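PDB 1SFU: protein E3 homolog from Yaba-like disease virus, which binds left-handed Z-DNA through this N-terminal Zalpha domain and probably blocks host antiviral responses triggered by double-stranded RNA. Local coordinates for residues A11-F14 / S15-K19; K44-N47 / Q48-K52. All blocks are in the same frame, centred on the assembly; numbering follows the deposited sequence.

Interaction 1 (A11-F14 / S15-K19); sequences AEIF and SLVKK
With chi1 at -58°, the hydroxyl of Ser15 sits anti to its own carbonyl carbon and swings back along helix 11-22 to the carbonyl of Ala11, one turn earlier. Glu12 takes the other route: CG lies anti to the backbone N (chi1 -169°), and the bend at chi2 folds the carboxylate round to the isobutyl group of Leu16. Ser15 OG donates to Ala11 O at 2.8 Å, while Ser15 N makes the regular helical bond to the same oxygen at 2.9 Å. The two donors arrive from opposite faces of the Ala11 carbonyl plane, so this first-turn acceptor is gripped twice. Further along, Leu16 N, Val17 N and Lys18 N continue the i to i+4 ladder to Glu12 O, Ile13 O and Phe14 O.

The Glu12-Leu16 pair is a contact of a charged group with a hydrocarbon one: the side chains cross at a slant, and Glu12 OE1 comes within 3.1 Å of Leu16 CD1. On the inner side of the helix, Ile13 CG2 and Val17 CG2 are 4.5 Å apart, a loose apolar pair. The Phe14 ring lies loosely beside the methylenes of Lys18, CE2 4.3 Å from Lys18 CD, and the side chain packs on Gln49 and Leu53 of helix 43-55.

The turn is therefore two-sided. Ile13 and Val17 give the domain interior a hydrocarbon surface, whereas on the outer side the serine hydroxyl spends its hydrogen on the helix's own backbone, and the Glu12 carboxylate rests on Leu16 by packing alone.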
loop_
_atom_site.group_PDB
_atom_site.type_symbol
_atom_site.label_atom_id
_atom_site.label_comp_id
_atom_site.label_asym_id
_atom_site.label_seq_id
_atom_site.Cartn_x
_atom_site.Cartn_y
_atom_site.Cartn_z
ATOM N N ALA C 11 10.105 -16.259 8.276
ATOM C CA ALA C 11 11.403 -16.257 8.949
ATOM C C ALA C 11 12.562 -16.678 8.048
ATOM O O ALA C 11 13.673 -16.158 8.165
ATOM C CB ALA C 11 11.354 -17.155 10.181
ATOM N N GLU C 12 12.310 -17.617 7.146
ATOM C CA GLU C 12 13.365 -18.074 6.257
ATOM C C GLU C 12 13.657 -17.010 5.204
ATOM O O GLU C 12 14.775 -16.906 4.698
ATOM C CB GLU C 12 12.964 -19.397 5.605
ATOM C CG GLU C 12 14.101 -20.089 4.872
ATOM C CD GLU C 12 14.201 -19.666 3.424
ATOM O OE1 GLU C 12 15.205 -20.021 2.768
ATOM O OE2 GLU C 12 13.266 -18.989 2.940
ATOM N N ILE C 13 12.643 -16.215 4.882
ATOM C CA ILE C 13 12.798 -15.149 3.901
ATOM C C ILE C 13 13.608 -14.061 4.594
ATOM O O ILE C 13 14.584 -13.545 4.048
ATOM C CB ILE C 13 11.434 -14.571 3.490
ATOM C CG1 ILE C 13 10.418 -15.706 3.325
ATOM C CG2 ILE C 13 11.581 -13.793 2.189
ATOM C CD1 ILE C 13 8.983 -15.234 3.161
ATOM N N PHE C 14 13.189 -13.730 5.809
ATOM C CA PHE C 14 13.869 -12.731 6.617
ATOM C C PHE C 14 15.354 -13.094 6.700
ATOM O O PHE C 14 16.222 -12.254 6.482
ATOM C CB PHE C 14 13.263 -12.713 8.020
ATOM C CG PHE C 14 13.933 -11.758 8.964
ATOM C CD1 PHE C 14 13.566 -10.414 8.999
ATOM C CD2 PHE C 14 14.941 -12.200 9.821
ATOM C CE1 PHE C 14 14.192 -9.525 9.876
ATOM C CE2 PHE C 14 15.569 -11.322 10.694
ATOM C CZ PHE C 14 15.192 -9.980 10.722
ATOM N N SER C 15 15.639 -14.356 7.011
ATOM C CA SER C 15 17.019 -14.817 7.122
ATOM C C SER C 15 17.774 -14.706 5.797
ATOM O O SER C 15 18.940 -14.320 5.772
ATOM C CB SER C 15 17.050 -16.267 7.623
ATOM O OG SER C 15 16.394 -16.381 8.878
ATOM N N LEU C 16 17.117 -15.048 4.693
ATOM C CA LEU C 16 17.774 -14.963 3.395
ATOM C C LEU C 16 18.112 -13.512 3.061
ATOM O O LEU C 16 19.193 -13.218 2.553
ATOM C CB LEU C 16 16.879 -15.535 2.294
ATOM C CG LEU C 16 16.593 -17.036 2.312
ATOM C CD1 LEU C 16 15.495 -17.357 1.304
ATOM C CD2 LEU C 16 17.874 -17.800 1.993
ATOM N N VAL C 17 17.183 -12.605 3.348
ATOM C CA VAL C 17 17.412 -11.193 3.053
ATOM C C VAL C 17 18.511 -10.601 3.933
ATOM O O VAL C 17 19.365 -9.850 3.455
ATOM C CB VAL C 17 16.118 -10.360 3.240
ATOM C CG1 VAL C 17 16.384 -8.901 2.893
ATOM C CG2 VAL C 17 15.015 -10.914 2.370
ATOM N N LYS C 18 18.484 -10.929 5.221
ATOM C CA LYS C 18 19.492 -10.403 6.135
ATOM C C LYS C 18 20.885 -10.846 5.695
ATOM O O LYS C 18 21.827 -10.048 5.661
ATOM C CB LYS C 18 19.209 -10.870 7.565
ATOM C CG LYS C 18 20.199 -10.335 8.602
ATOM C CD LYS C 18 19.725 -10.651 10.016
ATOM C CE LYS C 18 20.758 -10.254 11.061
ATOM N NZ LYS C 18 20.272 -10.566 12.445
ATOM N N LYS C 19 21.008 -12.119 5.339
ATOM C CA LYS C 19 22.288 -12.653 4.897
ATOM C C LYS C 19 22.769 -11.885 3.668
ATOM O O LYS C 19 23.944 -11.554 3.563
ATOM C CB LYS C 19 22.149 -14.141 4.574
ATOM C CG LYS C 19 23.456 -14.907 4.607
ATOM C CD LYS C 19 23.217 -16.415 4.568
ATOM C CE LYS C 19 24.497 -17.182 4.872
ATOM N NZ LYS C 19 25.023 -16.840 6.229
#

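Interaction 2 (K44-N47 / Q48-K52); sequences KKIN and QQLYK. With nucleotides of chain A.
Asn47 and Tyr51 lie side by side on helix 43-55, the recognition helix of the winged helix-turn-helix Zalpha domain, both pointing at the Z-DNA with amide and ring planes 50° apart. Asn47 ND2 donates to OP1 of DG5 of chain A at 2.6 Å. The Tyr51 hydroxyl gives its hydrogen to OP1 of DC4 of chain A, again at 2.6 Å, and that phosphate oxygen lies in the plane of the ring at its edge. One face of the phenol is taken by the guanine: C8 of DG5 sits over the ring centre, 3.3 Å above the plane. Trp69 meets the Tyr51 ring edge-to-face.

A turn back, Lys44 lies along the DG5 phosphate, and Gln48, crossing it at a slant, reaches the next one. Lys44 is extended, its CG standing 3.1 Å from OP2 of DG5; its positive charge probably adds to the attraction. Away from the DNA, Ile46 and Leu50 run the same way into the core, Ile46 CG2 lying 3.7 Å from Leu50 CD1. Gln48, straight at chi2 (178°), carries its amide to the DC6 phosphate, where NE2 donates to OP1 of DC6 of chain A at 2.7 Å with an N-H...O angle of 166°.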
loop_
_atom_site.group_PDB
_atom_site.type_symbol
_atom_site.label_atom_id
_atom_site.label_comp_id
_atom_site.label_asym_id
_atom_site.label_seq_id
_atom_site.Cartn_x
_atom_site.Cartn_y
_atom_site.Cartn_z
ATOM N N LYS C 44 7.101 -8.269 -3.002
ATOM C CA LYS C 44 6.312 -7.935 -1.822
ATOM C C LYS C 44 6.886 -8.630 -0.584
ATOM O O LYS C 44 6.990 -8.024 0.487
ATOM C CB LYS C 44 4.842 -8.339 -1.995
ATOM C CG LYS C 44 4.023 -8.107 -0.731
ATOM C CD LYS C 44 2.531 -8.410 -0.897
ATOM C CE LYS C 44 1.799 -8.128 0.411
ATOM N NZ LYS C 44 0.327 -8.314 0.335
ATOM N N LYS C 45 7.253 -9.900 -0.729
ATOM C CA LYS C 45 7.824 -10.640 0.395
ATOM C C LYS C 45 9.158 -10.011 0.793
ATOM O O LYS C 45 9.433 -9.824 1.976
ATOM C CB LYS C 45 8.043 -12.113 0.029
ATOM C CG LYS C 45 6.771 -12.953 -0.059
ATOM C CD LYS C 45 7.110 -14.426 -0.301
ATOM C CE LYS C 45 5.862 -15.301 -0.380
ATOM N NZ LYS C 45 5.078 -15.275 0.888
ATOM N N ILE C 46 9.977 -9.687 -0.202
ATOM C CA ILE C 46 11.279 -9.067 0.042
ATOM C C ILE C 46 11.133 -7.760 0.833
ATOM O O ILE C 46 11.906 -7.500 1.757
ATOM C CB ILE C 46 12.008 -8.768 -1.288
ATOM C CG1 ILE C 46 12.381 -10.073 -1.994
ATOM C CG2 ILE C 46 13.249 -7.926 -1.028
ATOM C CD1 ILE C 46 13.384 -10.926 -1.237
ATOM N N ASN C 47 10.145 -6.943 0.464
ATOM C CA ASN C 47 9.899 -5.667 1.145
ATOM C C ASN C 47 9.410 -5.858 2.577
ATOM O O ASN C 47 9.815 -5.131 3.483
ATOM C CB ASN C 47 8.871 -4.822 0.378
ATOM C CG ASN C 47 9.503 -3.968 -0.704
ATOM O OD1 ASN C 47 10.618 -3.461 -0.543
ATOM N ND2 ASN C 47 8.785 -3.781 -1.808
ATOM N N GLN C 48 8.526 -6.825 2.783
ATOM C CA GLN C 48 8.020 -7.079 4.124
ATOM C C GLN C 48 9.185 -7.325 5.084
ATOM O O GLN C 48 9.145 -6.901 6.235
ATOM C CB GLN C 48 7.084 -8.294 4.125
ATOM C CG GLN C 48 5.743 -8.050 3.447
ATOM C CD GLN C 48 4.877 -9.294 3.438
ATOM O OE1 GLN C 48 5.307 -10.352 2.987
ATOM N NE2 GLN C 48 3.649 -9.172 3.938
ATOM N N GLN C 49 10.222 -8.004 4.604
ATOM C CA GLN C 49 11.385 -8.290 5.437
ATOM C C GLN C 49 12.365 -7.117 5.531
ATOM O O GLN C 49 12.922 -6.848 6.599
ATOM C CB GLN C 49 12.106 -9.536 4.920
ATOM C CG GLN C 49 11.226 -10.780 4.918
ATOM C CD GLN C 49 10.367 -10.889 6.174
ATOM O OE1 GLN C 49 10.867 -10.820 7.295
ATOM N NE2 GLN C 49 9.063 -11.061 5.984
ATOM N N LEU C 50 12.572 -6.418 4.418
ATOM C CA LEU C 50 13.479 -5.278 4.405
ATOM C C LEU C 50 13.070 -4.214 5.415
ATOM O O LEU C 50 13.914 -3.684 6.132
ATOM C CB LEU C 50 13.549 -4.661 3.009
ATOM C CG LEU C 50 14.426 -5.379 1.987
ATOM C CD1 LEU C 50 14.239 -4.738 0.618
ATOM C CD2 LEU C 50 15.884 -5.305 2.414
ATOM N N TYR C 51 11.780 -3.901 5.485
ATOM C CA TYR C 51 11.337 -2.893 6.440
ATOM C C TYR C 51 11.411 -3.399 7.877
ATOM O O TYR C 51 11.651 -2.621 8.792
ATOM C CB TYR C 51 9.927 -2.394 6.097
ATOM C CG TYR C 51 9.930 -1.475 4.895
ATOM C CD1 TYR C 51 9.660 -1.956 3.612
ATOM C CD2 TYR C 51 10.270 -0.135 5.035
ATOM C CE1 TYR C 51 9.734 -1.108 2.492
ATOM C CE2 TYR C 51 10.350 0.718 3.936
ATOM C CZ TYR C 51 10.083 0.231 2.670
ATOM O OH TYR C 51 10.184 1.088 1.592
ATOM N N LYS C 52 11.214 -4.698 8.074
ATOM C CA LYS C 52 11.310 -5.281 9.414
ATOM C C LYS C 52 12.785 -5.238 9.827
ATOM O O LYS C 52 13.125 -4.944 10.972
ATOM C CB LYS C 52 10.820 -6.733 9.410
ATOM C CG LYS C 52 9.318 -6.916 9.209
ATOM C CD LYS C 52 8.980 -8.395 8.964
ATOM C CE LYS C 52 7.489 -8.639 8.766
ATOM N NZ LYS C 52 6.720 -8.474 10.031
ATOM P P DG A 5 5.048 -4.121 -1.359
ATOM O OP1 DG A 5 6.271 -4.127 -2.190
ATOM O OP2 DG A 5 3.996 -5.149 -1.579
ATOM O "O5'" DG A 5 5.507 -4.200 0.162
ATOM C "C5'" DG A 5 4.540 -4.091 1.200
ATOM C "C4'" DG A 5 5.213 -4.054 2.553
ATOM O "O4'" DG A 5 6.108 -2.922 2.604
ATOM C "C3'" DG A 5 4.234 -3.859 3.702
ATOM O "O3'" DG A 5 4.022 -5.124 4.335
ATOM C "C2'" DG A 5 5.030 -3.041 4.707
ATOM C "C1'" DG A 5 6.081 -2.315 3.882
ATOM N N9 DG A 5 5.854 -0.886 3.683
ATOM C C8 DG A 5 6.741 0.125 3.961
ATOM N N7 DG A 5 6.292 1.306 3.634
ATOM C C5 DG A 5 5.026 1.066 3.117
ATOM C C6 DG A 5 4.067 1.972 2.587
ATOM O O6 DG A 5 4.162 3.202 2.452
ATOM N N1 DG A 5 2.909 1.312 2.180
ATOM C C2 DG A 5 2.707 -0.046 2.258
ATOM N N2 DG A 5 1.522 -0.489 1.801
ATOM N N3 DG A 5 3.600 -0.902 2.742
ATOM C C4 DG A 5 4.728 -0.279 3.152
ATOM P P DC A 4 8.518 0.481 -1.707
ATOM O OP1 DC A 4 9.626 0.181 -0.760
ATOM O OP2 DC A 4 8.299 -0.399 -2.872
ATOM O "O5'" DC A 4 7.142 0.610 -0.915
ATOM C "C5'" DC A 4 6.779 -0.322 0.094
ATOM C "C4'" DC A 4 5.395 -0.869 -0.176
ATOM O "O4'" DC A 4 4.412 0.197 -0.094
ATOM C "C3'" DC A 4 5.217 -1.509 -1.555
ATOM O "O3'" DC A 4 4.379 -2.668 -1.458
ATOM C "C2'" DC A 4 4.476 -0.444 -2.342
ATOM C "C1'" DC A 4 3.604 0.179 -1.267
ATOM N N1 DC A 4 3.202 1.560 -1.568
ATOM C C2 DC A 4 1.923 1.786 -2.065
ATOM O O2 DC A 4 1.175 0.816 -2.228
ATOM N N3 DC A 4 1.535 3.052 -2.359
ATOM C C4 DC A 4 2.380 4.068 -2.172
ATOM N N4 DC A 4 1.960 5.310 -2.482
ATOM C C5 DC A 4 3.696 3.866 -1.660
ATOM C C6 DC A 4 4.062 2.605 -1.373
ATOM P P DC A 6 2.521 -5.642 4.580
ATOM O OP1 DC A 6 2.605 -6.985 5.226
ATOM O OP2 DC A 6 1.762 -5.493 3.314
ATOM O "O5'" DC A 6 1.940 -4.593 5.631
ATOM C "C5'" DC A 6 0.812 -4.914 6.442
ATOM C "C4'" DC A 6 -0.309 -3.930 6.196
ATOM O "O4'" DC A 6 0.095 -2.610 6.631
ATOM C "C3'" DC A 6 -0.733 -3.783 4.731
ATOM O "O3'" DC A 6 -2.150 -3.624 4.648
ATOM C "C2'" DC A 6 -0.076 -2.486 4.307
ATOM C "C1'" DC A 6 -0.160 -1.683 5.591
ATOM N N1 DC A 6 0.829 -0.604 5.688
ATOM C C2 DC A 6 0.435 0.697 5.345
ATOM O O2 DC A 6 -0.737 0.895 5.002
ATOM N N3 DC A 6 1.338 1.694 5.396
ATOM C C4 DC A 6 2.593 1.437 5.770
ATOM N N4 DC A 6 3.462 2.452 5.781
ATOM C C5 DC A 6 3.017 0.125 6.143
ATOM C C6 DC A 6 2.109 -0.855 6.089
#

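From the N terminus, interaction 1 comes first, in helix 11-22; the chain then passes through strand 29-30 and helix 32-38 before interaction 2 opens in helix 43-55. Each is a local turn-to-turn contact that closes no long loop, and the two follow in series, neither nested nor crossed. Their centres are 10 Å apart, and they meet directly: Val17 CG1 packs on Leu50 CD2 at 3.7 Å, Ile13 on Lys45, and Phe14 on Gln49. Residues 11-19 thus back the recognition helix, their nearest atom about 11 Å from the nucleic acid, and Leu35 of helix 32-38 joins Ile46 and Leu50 to complete the three-helix core.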